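Side-chain contacts in putative transcriptional regulator, sugar-binding family (Arthrobacter aurescens, PDB 3NZE), which probably acts as a DNA- and carbohydrate-binding transcriptional regulator of the SorC family: residues S14-Q19 / A256-L261; N18-D23 / G238-L243; D40-Q45 / I227-G232. All coordinates share one frame; numbering follows the deposited sequence.

Interaction 1: residues S14-Q19 / A256-L261; sequences SQIRNQ and ASARRL
Ile16 points from its helix toward the other one, and the delta methyl at its tip does most of the touching. CD1 of Ile16 sits 3.7 Å from CB of Ala258 and 4.0 Å from CD2 of Leu261, so it rests between two residues a turn apart on helix 255-261. The torsions explain the reach: CG1 lies beside the backbone N (chi1 -66°) and the chain then runs on extended, carrying the methyl well away from its own helix. Leu261 meets it at about a right angle. One branch, CD2, comes against the flank of the isoleucine, with CG1 of Ile16 4.1 Å away. The helices belong to one flank of the Rossmann-like alpha/beta domain: helix 9-20 leads into strand 23-27, helix 255-261 follows strand 250-254, and these two strands are parallel neighbours in the sheet. The axes of the two short segments approach to 10.3 Å and cross at 46°, and Val26 and Leu253 of the sheet meet Ala258 from beneath. On the exposed side Gln19 extends its chain toward the end of helix 255-261, but its NE2 stops 4.0 Å from the carbonyl O of Leu261, too far for a hydrogen bond.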
ATOM      1  N   SER A  14      -9.858  10.180  17.001  1.00 20.11           N
ATOM      2  CA  SER A  14      -9.632  11.588  17.267  1.00 18.25           C
ATOM      3  C   SER A  14      -8.160  11.867  17.517  1.00 21.19           C
ATOM      4  O   SER A  14      -7.593  12.828  16.982  1.00 21.04           O
ATOM      5  CB  SER A  14     -10.449  12.044  18.473  1.00 22.54           C
ATOM      6  OG  SER A  14     -10.252  13.426  18.687  1.00 27.28           O
ATOM      7  N   GLN A  15      -7.531  11.027  18.335  1.00 19.73           N
ATOM      8  CA  GLN A  15      -6.126  11.223  18.655  1.00 20.36           C
ATOM      9  C   GLN A  15      -5.242  11.128  17.422  1.00 21.70           C
ATOM     10  O   GLN A  15      -4.352  11.950  17.232  1.00 20.75           O
ATOM     11  CB  GLN A  15      -5.679  10.257  19.758  1.00 22.87           C
ATOM     12  CG  GLN A  15      -6.408  10.521  21.072  1.00 25.78           C
ATOM     13  CD  GLN A  15      -6.307   9.382  22.069  1.00 30.55           C
ATOM     14  OE1 GLN A  15      -5.279   8.715  22.172  1.00 32.95           O
ATOM     15  NE2 GLN A  15      -7.380   9.162  22.823  1.00 35.40           N
ATOM     16  N   ILE A  16      -5.479  10.117  16.585  1.00 20.08           N
ATOM     17  CA  ILE A  16      -4.694   9.949  15.369  1.00 17.84           C
ATOM     18  C   ILE A  16      -4.944  11.085  14.377  1.00 18.69           C
ATOM     19  O   ILE A  16      -4.004  11.599  13.764  1.00 19.06           O
ATOM     20  CB  ILE A  16      -4.979   8.577  14.727  1.00 19.40           C
ATOM     21  CG1 ILE A  16      -4.471   7.469  15.655  1.00 20.66           C
ATOM     22  CG2 ILE A  16      -4.355   8.483  13.341  1.00 19.99           C
ATOM     23  CD1 ILE A  16      -4.984   6.071  15.304  1.00 19.85           C
ATOM     24  N   ARG A  17      -6.204  11.481  14.214  1.00 18.23           N
ATOM     25  CA  ARG A  17      -6.539  12.617  13.346  1.00 21.12           C
ATOM     26  C   ARG A  17      -5.733  13.849  13.743  1.00 18.43           C
ATOM     27  O   ARG A  17      -5.134  14.532  12.904  1.00 20.86           O
ATOM     28  CB  ARG A  17      -8.025  12.968  13.465  1.00 29.23           C
ATOM     29  CG  ARG A  17      -8.896  12.490  12.330  1.00 31.56           C
ATOM     30  CD  ARG A  17     -10.176  13.307  12.259  1.00 23.41           C
ATOM     31  NE  ARG A  17     -10.886  13.352  13.535  1.00 23.33           N
ATOM     32  CZ  ARG A  17     -11.724  12.408  13.967  1.00 24.80           C
ATOM     33  NH1 ARG A  17     -12.333  12.540  15.137  1.00 23.45           N
ATOM     34  NH2 ARG A  17     -11.953  11.329  13.233  1.00 22.39           N
ATOM     35  N   ASN A  18      -5.736  14.145  15.035  1.00 16.73           N
ATOM     36  CA  ASN A  18      -5.088  15.356  15.526  1.00 23.93           C
ATOM     37  C   ASN A  18      -3.572  15.289  15.484  1.00 23.89           C
ATOM     38  O   ASN A  18      -2.899  16.288  15.219  1.00 23.13           O
ATOM     39  CB  ASN A  18      -5.582  15.702  16.936  1.00 24.71           C
ATOM     40  CG  ASN A  18      -7.012  16.209  16.933  1.00 22.82           C
ATOM     41  OD1 ASN A  18      -7.464  16.774  15.939  1.00 22.35           O
ATOM     42  ND2 ASN A  18      -7.735  15.991  18.029  1.00 23.65           N
ATOM     43  N   GLN A  19      -3.033  14.107  15.747  1.00 19.56           N
ATOM     44  CA  GLN A  19      -1.589  13.950  15.823  1.00 25.99           C
ATOM     45  C   GLN A  19      -0.954  13.737  14.451  1.00 25.60           C
ATOM     46  O   GLN A  19       0.175  14.169  14.218  1.00 26.59           O
ATOM     47  CB  GLN A  19      -1.238  12.801  16.778  1.00 29.88           C
ATOM     48  CG  GLN A  19       0.243  12.493  16.913  1.00 34.22           C
ATOM     49  CD  GLN A  19       0.498  11.371  17.913  1.00 39.03           C
ATOM     50  OE1 GLN A  19      -0.366  11.050  18.734  1.00 40.68           O
ATOM     51  NE2 GLN A  19       1.683  10.770  17.846  1.00 35.59           N
ATOM     52  N   ALA A 256      -5.422  -2.462  17.959  1.00 21.87           N
ATOM     53  CA  ALA A 256      -4.118  -2.625  18.599  1.00 20.33           C
ATOM     54  C   ALA A 256      -3.047  -1.744  17.956  1.00 23.22           C
ATOM     55  O   ALA A 256      -2.250  -1.114  18.659  1.00 22.35           O
ATOM     56  CB  ALA A 256      -3.687  -4.081  18.599  1.00 26.69           C
ATOM     57  N   SER A 257      -3.027  -1.707  16.626  1.00 24.60           N
ATOM     58  CA  SER A 257      -2.100  -0.843  15.908  1.00 20.57           C
ATOM     59  C   SER A 257      -2.349   0.623  16.251  1.00 22.46           C
ATOM     60  O   SER A 257      -1.410   1.393  16.377  1.00 22.15           O
ATOM     61  CB  SER A 257      -2.213  -1.040  14.389  1.00 20.73           C
ATOM     62  OG  SER A 257      -1.828  -2.346  14.002  1.00 27.12           O
ATOM     63  N   ALA A 258      -3.615   1.009  16.405  1.00 22.74           N
ATOM     64  CA  ALA A 258      -3.928   2.412  16.690  1.00 20.76           C
ATOM     65  C   ALA A 258      -3.425   2.793  18.072  1.00 22.58           C
ATOM     66  O   ALA A 258      -2.920   3.897  18.276  1.00 23.45           O
ATOM     67  CB  ALA A 258      -5.420   2.673  16.567  1.00 19.75           C
ATOM     68  N   ARG A 259      -3.552   1.869  19.016  1.00 23.82           N
ATOM     69  CA  ARG A 259      -3.071   2.119  20.373  1.00 24.85           C
ATOM     70  C   ARG A 259      -1.558   2.289  20.398  1.00 30.63           C
ATOM     71  O   ARG A 259      -1.028   3.119  21.140  1.00 30.20           O
ATOM     72  CB  ARG A 259      -3.520   1.000  21.317  1.00 26.88           C
ATOM     73  CG  ARG A 259      -5.014   1.050  21.642  1.00 25.85           C
ATOM     74  CD  ARG A 259      -5.398   0.020  22.716  1.00 29.85           C
ATOM     75  NE  ARG A 259      -6.829  -0.279  22.716  1.00 28.01           N
ATOM     76  CZ  ARG A 259      -7.765   0.544  23.187  1.00 35.83           C
ATOM     77  NH1 ARG A 259      -7.426   1.727  23.687  1.00 29.61           N
ATOM     78  NH2 ARG A 259      -9.046   0.192  23.150  1.00 38.04           N
ATOM     79  N   ARG A 260      -0.866   1.507  19.578  1.00 23.79           N
ATOM     80  CA  ARG A 260       0.578   1.617  19.458  1.00 29.45           C
ATOM     81  C   ARG A 260       0.914   2.965  18.838  1.00 34.25           C
ATOM     82  O   ARG A 260       1.874   3.627  19.225  1.00 37.78           O
ATOM     83  CB  ARG A 260       1.128   0.491  18.581  1.00 32.10           C
ATOM     84  CG  ARG A 260       2.156  -0.385  19.274  1.00 49.19           C
ATOM     85  CD  ARG A 260       3.164  -0.921  18.276  1.00 57.90           C
ATOM     86  NE  ARG A 260       4.285  -1.594  18.926  1.00 65.53           N
ATOM     87  CZ  ARG A 260       5.396  -1.965  18.297  1.00 69.19           C
ATOM     88  NH1 ARG A 260       5.539  -1.722  17.000  1.00 67.09           N
ATOM     89  NH2 ARG A 260       6.367  -2.575  18.966  1.00 72.53           N
ATOM     90  N   LEU A 261       0.103   3.371  17.872  1.00 27.25           N
ATOM     91  CA  LEU A 261       0.379   4.575  17.104  1.00 29.44           C
ATOM     92  C   LEU A 261       0.282   5.829  17.969  1.00 37.64           C
ATOM     93  O   LEU A 261       0.998   6.801  17.740  1.00 46.45           O
ATOM     94  CB  LEU A 261      -0.556   4.658  15.892  1.00 26.30           C
ATOM     95  CG  LEU A 261      -0.216   5.668  14.799  1.00 27.68           C
ATOM     96  CD1 LEU A 261       1.155   5.396  14.183  1.00 30.06           C
ATOM     97  CD2 LEU A 261      -1.292   5.682  13.723  1.00 27.30           C
TER

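Interaction 2: residues N18-D23 / G238-L243; sequences NQYGVD and GLQGAL
Leu243 lays a methyl on the Tyr20 ring in a CH-pi contact. Its CD1 is 4.1 Å from the centroid of the Tyr20 ring, on a line 24° off the ring normal, so it comes down over the face but shifted toward the rim. The nearest ring atom, CD1 of Tyr20, is 3.8 Å from CD1 of Leu243. On the opposite face the preceding residue packs back on the ring: CG of Gln19 lies 3.6 Å above the Tyr20 ring plane, and the aromatic group is held between two aliphatic pieces.

Plain apolar packing carries on from the other branch of the leucine. CD2 of Leu243 meets CG1 of Val22 at 4.1 Å, so the fork straddles the turn, one prong to the ring and one to the valine. With CG of Leu243 opposite its carbonyl carbon (chi1 -69°), both methyls project toward residues 20-22.

The polar links run through water and through the tyrosine hydroxyl. One water donates to both carbonyls, 2.8 Å to O of Tyr20 and 3.0 Å to O of Leu243, bridging backbones that do not bond directly. The hydroxyl of Tyr20 is hydrogen-bonded to the carbonyl O of Leu261, on the neighbouring helix 255-261, while NE2 of Gln240 remains 4.4 Å from Tyr20 OH.

Gly21, with positive phi, ends helix 9-20 and turns the chain into strand 23-27. The arrangement is that of a helix-to-strand turn at the border of a Rossmann-like sheet, packed on helix 236-244, which links parallel strands 225-230 and 250-254 in a beta-alpha-beta crossover.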
ATOM      1  N   ASN A  18      -5.736  14.145  15.035  1.00 16.73           N
ATOM      2  CA  ASN A  18      -5.088  15.356  15.526  1.00 23.93           C
ATOM      3  C   ASN A  18      -3.572  15.289  15.484  1.00 23.89           C
ATOM      4  O   ASN A  18      -2.899  16.288  15.219  1.00 23.13           O
ATOM      5  CB  ASN A  18      -5.582  15.702  16.936  1.00 24.71           C
ATOM      6  CG  ASN A  18      -7.012  16.209  16.933  1.00 22.82           C
ATOM      7  OD1 ASN A  18      -7.464  16.774  15.939  1.00 22.35           O
ATOM      8  ND2 ASN A  18      -7.735  15.991  18.029  1.00 23.65           N
ATOM      9  N   GLN A  19      -3.033  14.107  15.747  1.00 19.56           N
ATOM     10  CA  GLN A  19      -1.589  13.950  15.823  1.00 25.99           C
ATOM     11  C   GLN A  19      -0.954  13.737  14.451  1.00 25.60           C
ATOM     12  O   GLN A  19       0.175  14.169  14.218  1.00 26.59           O
ATOM     13  CB  GLN A  19      -1.238  12.801  16.778  1.00 29.88           C
ATOM     14  CG  GLN A  19       0.243  12.493  16.913  1.00 34.22           C
ATOM     15  CD  GLN A  19       0.498  11.371  17.913  1.00 39.03           C
ATOM     16  OE1 GLN A  19      -0.366  11.050  18.734  1.00 40.68           O
ATOM     17  NE2 GLN A  19       1.683  10.770  17.846  1.00 35.59           N
ATOM     18  N   TYR A  20      -1.670  13.082  13.535  1.00 20.98           N
ATOM     19  CA  TYR A  20      -1.080  12.730  12.246  1.00 23.30           C
ATOM     20  C   TYR A  20      -1.724  13.412  11.042  1.00 20.98           C
ATOM     21  O   TYR A  20      -1.227  13.286   9.931  1.00 23.98           O
ATOM     22  CB  TYR A  20      -1.051  11.208  12.042  1.00 20.57           C
ATOM     23  CG  TYR A  20      -0.115  10.526  13.011  1.00 22.16           C
ATOM     24  CD1 TYR A  20       1.256  10.486  12.769  1.00 23.96           C
ATOM     25  CD2 TYR A  20      -0.597   9.960  14.187  1.00 21.68           C
ATOM     26  CE1 TYR A  20       2.125   9.870  13.663  1.00 26.85           C
ATOM     27  CE2 TYR A  20       0.264   9.346  15.089  1.00 28.99           C
ATOM     28  CZ  TYR A  20       1.624   9.307  14.818  1.00 29.40           C
ATOM     29  OH  TYR A  20       2.487   8.702  15.708  1.00 30.67           O
ATOM     30  N   GLY A  21      -2.824  14.127  11.264  1.00 21.77           N
ATOM     31  CA  GLY A  21      -3.437  14.899  10.197  1.00 21.48           C
ATOM     32  C   GLY A  21      -3.927  14.066   9.023  1.00 20.36           C
ATOM     33  O   GLY A  21      -3.795  14.468   7.863  1.00 23.57           O
ATOM     34  N   VAL A  22      -4.483  12.897   9.324  1.00 15.83           N
ATOM     35  CA  VAL A  22      -5.149  12.071   8.324  1.00 14.09           C
ATOM     36  C   VAL A  22      -6.541  11.732   8.828  1.00 14.80           C
ATOM     37  O   VAL A  22      -6.783  11.733  10.034  1.00 17.37           O
ATOM     38  CB  VAL A  22      -4.414  10.749   8.059  1.00 21.19           C
ATOM     39  CG1 VAL A  22      -3.078  11.015   7.406  1.00 25.00           C
ATOM     40  CG2 VAL A  22      -4.258   9.955   9.359  1.00 17.46           C
ATOM     41  N   ASP A  23      -7.464  11.456   7.909  1.00 16.30           N
ATOM     42  CA  ASP A  23      -8.745  10.911   8.314  1.00 17.98           C
ATOM     43  C   ASP A  23      -8.507   9.447   8.651  1.00 23.20           C
ATOM     44  O   ASP A  23      -7.636   8.803   8.057  1.00 21.54           O
ATOM     45  CB  ASP A  23      -9.810  11.123   7.230  1.00 17.81           C
ATOM     46  CG  ASP A  23     -10.347  12.558   7.225  1.00 27.72           C
ATOM     47  OD1 ASP A  23     -11.138  12.885   8.129  1.00 30.67           O
ATOM     48  OD2 ASP A  23      -9.976  13.357   6.341  1.00 28.23           O
ATOM     49  N   GLY A 238       6.715   0.849  10.160  1.00 18.83           N
ATOM     50  CA  GLY A 238       6.464   1.164   8.768  1.00 21.21           C
ATOM     51  C   GLY A 238       5.398   2.238   8.645  1.00 19.96           C
ATOM     52  O   GLY A 238       5.532   3.183   7.869  1.00 20.51           O
ATOM     53  N   LEU A 239       4.319   2.085   9.409  1.00 20.13           N
ATOM     54  CA  LEU A 239       3.239   3.058   9.345  1.00 19.58           C
ATOM     55  C   LEU A 239       3.717   4.429   9.789  1.00 19.16           C
ATOM     56  O   LEU A 239       3.359   5.438   9.185  1.00 19.37           O
ATOM     57  CB  LEU A 239       2.050   2.620  10.206  1.00 20.82           C
ATOM     58  CG  LEU A 239       0.885   3.613  10.227  1.00 25.18           C
ATOM     59  CD1 LEU A 239       0.334   3.851   8.835  1.00 23.57           C
ATOM     60  CD2 LEU A 239      -0.212   3.121  11.157  1.00 23.77           C
ATOM     61  N   GLN A 240       4.501   4.470  10.861  1.00 18.84           N
ATOM     62  CA  GLN A 240       5.015   5.746  11.355  1.00 21.00           C
ATOM     63  C   GLN A 240       5.777   6.496  10.272  1.00 21.63           C
ATOM     64  O   GLN A 240       5.611   7.714  10.106  1.00 21.86           O
ATOM     65  CB  GLN A 240       5.918   5.539  12.572  1.00 25.93           C
ATOM     66  CG  GLN A 240       5.167   5.375  13.880  1.00 36.42           C
ATOM     67  CD  GLN A 240       6.102   5.175  15.062  1.00 49.52           C
ATOM     68  OE1 GLN A 240       6.853   4.199  15.119  1.00 52.66           O
ATOM     69  NE2 GLN A 240       6.060   6.101  16.011  1.00 55.80           N
ATOM     70  N   GLY A 241       6.623   5.764   9.555  1.00 19.43           N
ATOM     71  CA  GLY A 241       7.395   6.331   8.466  1.00 21.72           C
ATOM     72  C   GLY A 241       6.512   6.807   7.326  1.00 21.24           C
ATOM     73  O   GLY A 241       6.763   7.868   6.745  1.00 21.18           O
ATOM     74  N   ALA A 242       5.490   6.025   6.987  1.00 17.35           N
ATOM     75  CA  ALA A 242       4.609   6.410   5.883  1.00 14.83           C
ATOM     76  C   ALA A 242       3.856   7.679   6.222  1.00 18.28           C
ATOM     77  O   ALA A 242       3.634   8.525   5.365  1.00 18.69           O
ATOM     78  CB  ALA A 242       3.629   5.305   5.557  1.00 17.89           C
ATOM     79  N   LEU A 243       3.440   7.791   7.477  1.00 20.24           N
ATOM     80  CA  LEU A 243       2.736   8.981   7.921  1.00 19.56           C
ATOM     81  C   LEU A 243       3.685  10.166   7.961  1.00 23.02           C
ATOM     82  O   LEU A 243       3.309  11.277   7.583  1.00 24.30           O
ATOM     83  CB  LEU A 243       2.094   8.744   9.289  1.00 18.98           C
ATOM     84  CG  LEU A 243       0.915   7.760   9.294  1.00 19.73           C
ATOM     85  CD1 LEU A 243       0.459   7.450  10.712  1.00 20.99           C
ATOM     86  CD2 LEU A 243      -0.254   8.278   8.451  1.00 20.82           C
TER
HETATM   87  O   HOH W   1       0.529  12.202   8.000  1.00 26.47           O

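Interaction 3: residues D40-Q45 / I227-G232; sequences DRVAMQ and ICVVSG
Val42 and Ser231 mark the closest approach of the two backbones, with CA of Val42 6.6 Å from CA of Ser231. Residues 40-45 are an inner part of helix 35-50; residues 227-232 run along strand 225-230 and into the loop that follows. Helix and strand run in broadly opposite directions, and no hydrogen bond joins them.

Val42 carries the whole contact, and its two methyls divide the work. CG1, anti to the backbone N (chi1 175°), goes to the strand: it is 3.8 Å from CG1 of Val229 and also lies 3.6 Å from the carbonyl O of Val230, a carbon-to-oxygen touch with no bonding role. The side chains of Val42 and Val229 lie alongside each other, pointing opposite ways, and meet through one methyl each. CG2 of Val42 turns to the loop end, where it packs on Ser231, 3.7 Å from OG of Ser231 and 3.9 Å from CB of Ser231. Between these two, Val230 offers the helix its backbone, since its own side chain points away to the other face of the sheet, onto Val158.

A turn later Ala46 also packs on Val229, and a turn earlier Thr38 and Leu39 meet Ser231. Val42 reaches beyond this strand as well, touching Ile252 and Asp254 of strand 250-254, so it lies over two adjacent parallel strands. Helix 35-50 thus packs on strands 225-230 and 250-254; in the chain it connects strands 23-27 and 59-62, which in the sheet are separated by 250-254, 225-230 and 153-160.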
ATOM      1  N   ASP A  40      -8.582  -9.577   8.040  1.00 20.34           N
ATOM      2  CA  ASP A  40      -9.841  -9.753   7.332  1.00 24.09           C
ATOM      3  C   ASP A  40     -10.834  -8.680   7.772  1.00 27.88           C
ATOM      4  O   ASP A  40     -11.597  -8.128   6.963  1.00 22.62           O
ATOM      5  CB  ASP A  40     -10.417 -11.138   7.608  1.00 30.05           C
ATOM      6  CG  ASP A  40     -11.276 -11.633   6.474  1.00 37.65           C
ATOM      7  OD1 ASP A  40     -10.920 -11.338   5.312  1.00 39.28           O
ATOM      8  OD2 ASP A  40     -12.296 -12.310   6.737  1.00 41.66           O
ATOM      9  N   ARG A  41     -10.802  -8.370   9.062  1.00 19.04           N
ATOM     10  CA  ARG A  41     -11.718  -7.389   9.617  1.00 20.62           C
ATOM     11  C   ARG A  41     -11.311  -5.963   9.286  1.00 19.33           C
ATOM     12  O   ARG A  41     -12.167  -5.106   9.056  1.00 22.63           O
ATOM     13  CB  ARG A  41     -11.850  -7.586  11.125  1.00 19.20           C
ATOM     14  CG  ARG A  41     -12.811  -8.737  11.471  1.00 23.64           C
ATOM     15  CD  ARG A  41     -12.305  -9.579  12.617  1.00 24.82           C
ATOM     16  NE  ARG A  41     -13.199 -10.709  12.872  1.00 28.16           N
ATOM     17  CZ  ARG A  41     -13.091 -11.909  12.302  1.00 33.97           C
ATOM     18  NH1 ARG A  41     -12.118 -12.164  11.428  1.00 27.85           N
ATOM     19  NH2 ARG A  41     -13.964 -12.864  12.608  1.00 32.16           N
ATOM     20  N   VAL A  42     -10.005  -5.701   9.274  1.00 18.67           N
ATOM     21  CA  VAL A  42      -9.530  -4.392   8.846  1.00 18.58           C
ATOM     22  C   VAL A  42      -9.900  -4.211   7.377  1.00 16.26           C
ATOM     23  O   VAL A  42     -10.363  -3.148   6.964  1.00 18.17           O
ATOM     24  CB  VAL A  42      -8.011  -4.230   9.059  1.00 19.30           C
ATOM     25  CG1 VAL A  42      -7.519  -2.891   8.484  1.00 17.24           C
ATOM     26  CG2 VAL A  42      -7.678  -4.331  10.540  1.00 19.11           C
ATOM     27  N   ALA A  43      -9.706  -5.272   6.589  1.00 18.28           N
ATOM     28  CA  ALA A  43      -9.961  -5.195   5.157  1.00 24.34           C
ATOM     29  C   ALA A  43     -11.429  -4.922   4.845  1.00 17.38           C
ATOM     30  O   ALA A  43     -11.744  -4.212   3.885  1.00 21.77           O
ATOM     31  CB  ALA A  43      -9.496  -6.476   4.465  1.00 19.18           C
HETATM   32  N   MSE A  44     -12.323  -5.487   5.644  1.00 18.20           N
HETATM   33  CA  MSE A  44     -13.747  -5.210   5.486  1.00 19.42           C
HETATM   34  C   MSE A  44     -14.061  -3.733   5.688  1.00 23.31           C
HETATM   35  O   MSE A  44     -14.812  -3.143   4.917  1.00 20.95           O
HETATM   36  CB  MSE A  44     -14.589  -6.018   6.475  1.00 26.80           C
HETATM   37  CG  MSE A  44     -14.825  -7.438   6.086  1.00 35.98           C
HETATM   38 SE   MSE A  44     -16.255  -8.176   7.181  0.62 30.56          SE
HETATM   39  CE  MSE A  44     -17.792  -7.248   6.441  1.00 29.81           C
ATOM     40  N   GLN A  45     -13.506  -3.133   6.737  1.00 19.74           N
ATOM     41  CA  GLN A  45     -13.750  -1.717   6.965  1.00 18.95           C
ATOM     42  C   GLN A  45     -13.129  -0.890   5.842  1.00 17.84           C
ATOM     43  O   GLN A  45     -13.708   0.092   5.387  1.00 20.71           O
ATOM     44  CB  GLN A  45     -13.194  -1.269   8.322  1.00 21.06           C
ATOM     45  CG  GLN A  45     -13.302   0.234   8.551  1.00 21.21           C
ATOM     46  CD  GLN A  45     -14.747   0.688   8.602  1.00 29.25           C
ATOM     47  OE1 GLN A  45     -15.533   0.193   9.412  1.00 30.76           O
ATOM     48  NE2 GLN A  45     -15.107   1.632   7.734  1.00 27.66           N
ATOM     49  N   ILE A 227      -5.470   6.005   0.202  1.00 15.94           N
ATOM     50  CA  ILE A 227      -6.100   5.178   1.228  1.00 15.69           C
ATOM     51  C   ILE A 227      -5.090   4.143   1.668  1.00 17.76           C
ATOM     52  O   ILE A 227      -4.666   3.298   0.877  1.00 16.13           O
ATOM     53  CB  ILE A 227      -7.373   4.460   0.721  1.00 16.71           C
ATOM     54  CG1 ILE A 227      -8.455   5.468   0.320  1.00 24.54           C
ATOM     55  CG2 ILE A 227      -7.965   3.578   1.801  1.00 18.08           C
ATOM     56  CD1 ILE A 227      -8.264   6.091  -1.023  1.00 31.16           C
ATOM     57  N   CYS A 228      -4.705   4.235   2.933  1.00 14.96           N
ATOM     58  CA  CYS A 228      -3.656   3.411   3.507  1.00 13.37           C
ATOM     59  C   CYS A 228      -4.280   2.417   4.475  1.00 14.05           C
ATOM     60  O   CYS A 228      -5.012   2.807   5.395  1.00 15.17           O
ATOM     61  CB  CYS A 228      -2.664   4.321   4.238  1.00 13.54           C
ATOM     62  SG  CYS A 228      -1.315   3.441   5.035  1.00 19.34           S
ATOM     63  N   VAL A 229      -3.998   1.130   4.282  1.00 12.19           N
ATOM     64  CA  VAL A 229      -4.651   0.095   5.079  1.00 13.27           C
ATOM     65  C   VAL A 229      -3.593  -0.707   5.801  1.00 18.74           C
ATOM     66  O   VAL A 229      -2.704  -1.255   5.170  1.00 18.38           O
ATOM     67  CB  VAL A 229      -5.473  -0.872   4.214  1.00 15.76           C
ATOM     68  CG1 VAL A 229      -6.182  -1.881   5.109  1.00 14.72           C
ATOM     69  CG2 VAL A 229      -6.472  -0.104   3.333  1.00 19.06           C
ATOM     70  N   VAL A 230      -3.695  -0.766   7.123  1.00 18.18           N
ATOM     71  CA  VAL A 230      -2.686  -1.430   7.938  1.00 18.63           C
ATOM     72  C   VAL A 230      -3.289  -2.381   8.966  1.00 18.92           C
ATOM     73  O   VAL A 230      -4.257  -2.045   9.628  1.00 18.94           O
ATOM     74  CB  VAL A 230      -1.858  -0.369   8.681  1.00 23.88           C
ATOM     75  CG1 VAL A 230      -1.061  -1.001   9.807  1.00 27.44           C
ATOM     76  CG2 VAL A 230      -0.947   0.345   7.698  1.00 25.78           C
ATOM     77  N   SER A 231      -2.697  -3.566   9.110  1.00 21.10           N
ATOM     78  CA  SER A 231      -3.113  -4.491  10.166  1.00 23.37           C
ATOM     79  C   SER A 231      -1.912  -5.193  10.803  1.00 23.39           C
ATOM     80  O   SER A 231      -1.012  -5.660  10.104  1.00 29.22           O
ATOM     81  CB  SER A 231      -4.100  -5.526   9.623  1.00 24.62           C
ATOM     82  OG  SER A 231      -4.586  -6.342  10.673  1.00 25.90           O
ATOM     83  N   GLY A 232      -1.889  -5.244  12.129  1.00 24.83           N
ATOM     84  CA  GLY A 232      -0.777  -5.855  12.840  1.00 26.70           C
ATOM     85  C   GLY A 232       0.061  -4.805  13.546  1.00 29.13           C
ATOM     86  O   GLY A 232       0.832  -4.089  12.906  1.00 26.97           O
TER

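From the N terminus, helix 9-20 starts two long closures. Interaction 1 joins it to helix 255-261 at the far end of the chain, and interaction 2 uses its last turn and the link to strand 23-27 to meet helix 236-244; the two share Asn18 and Gln19. Interaction 3, from helix 35-50 to strand 225-230, is nested inside both loops, and none crosses another. In space, Leu261 packs on Leu239 and Leu243, fusing interactions 1 and 2 into a three-helix layer. Helix 35-50 of interaction 3 lies on the other face of the sheet, and Leu239 touches Val230 and Cys228 from the helix layer's side, giving a three-layer alpha/beta/alpha sandwich, as in Rossmann-like domains.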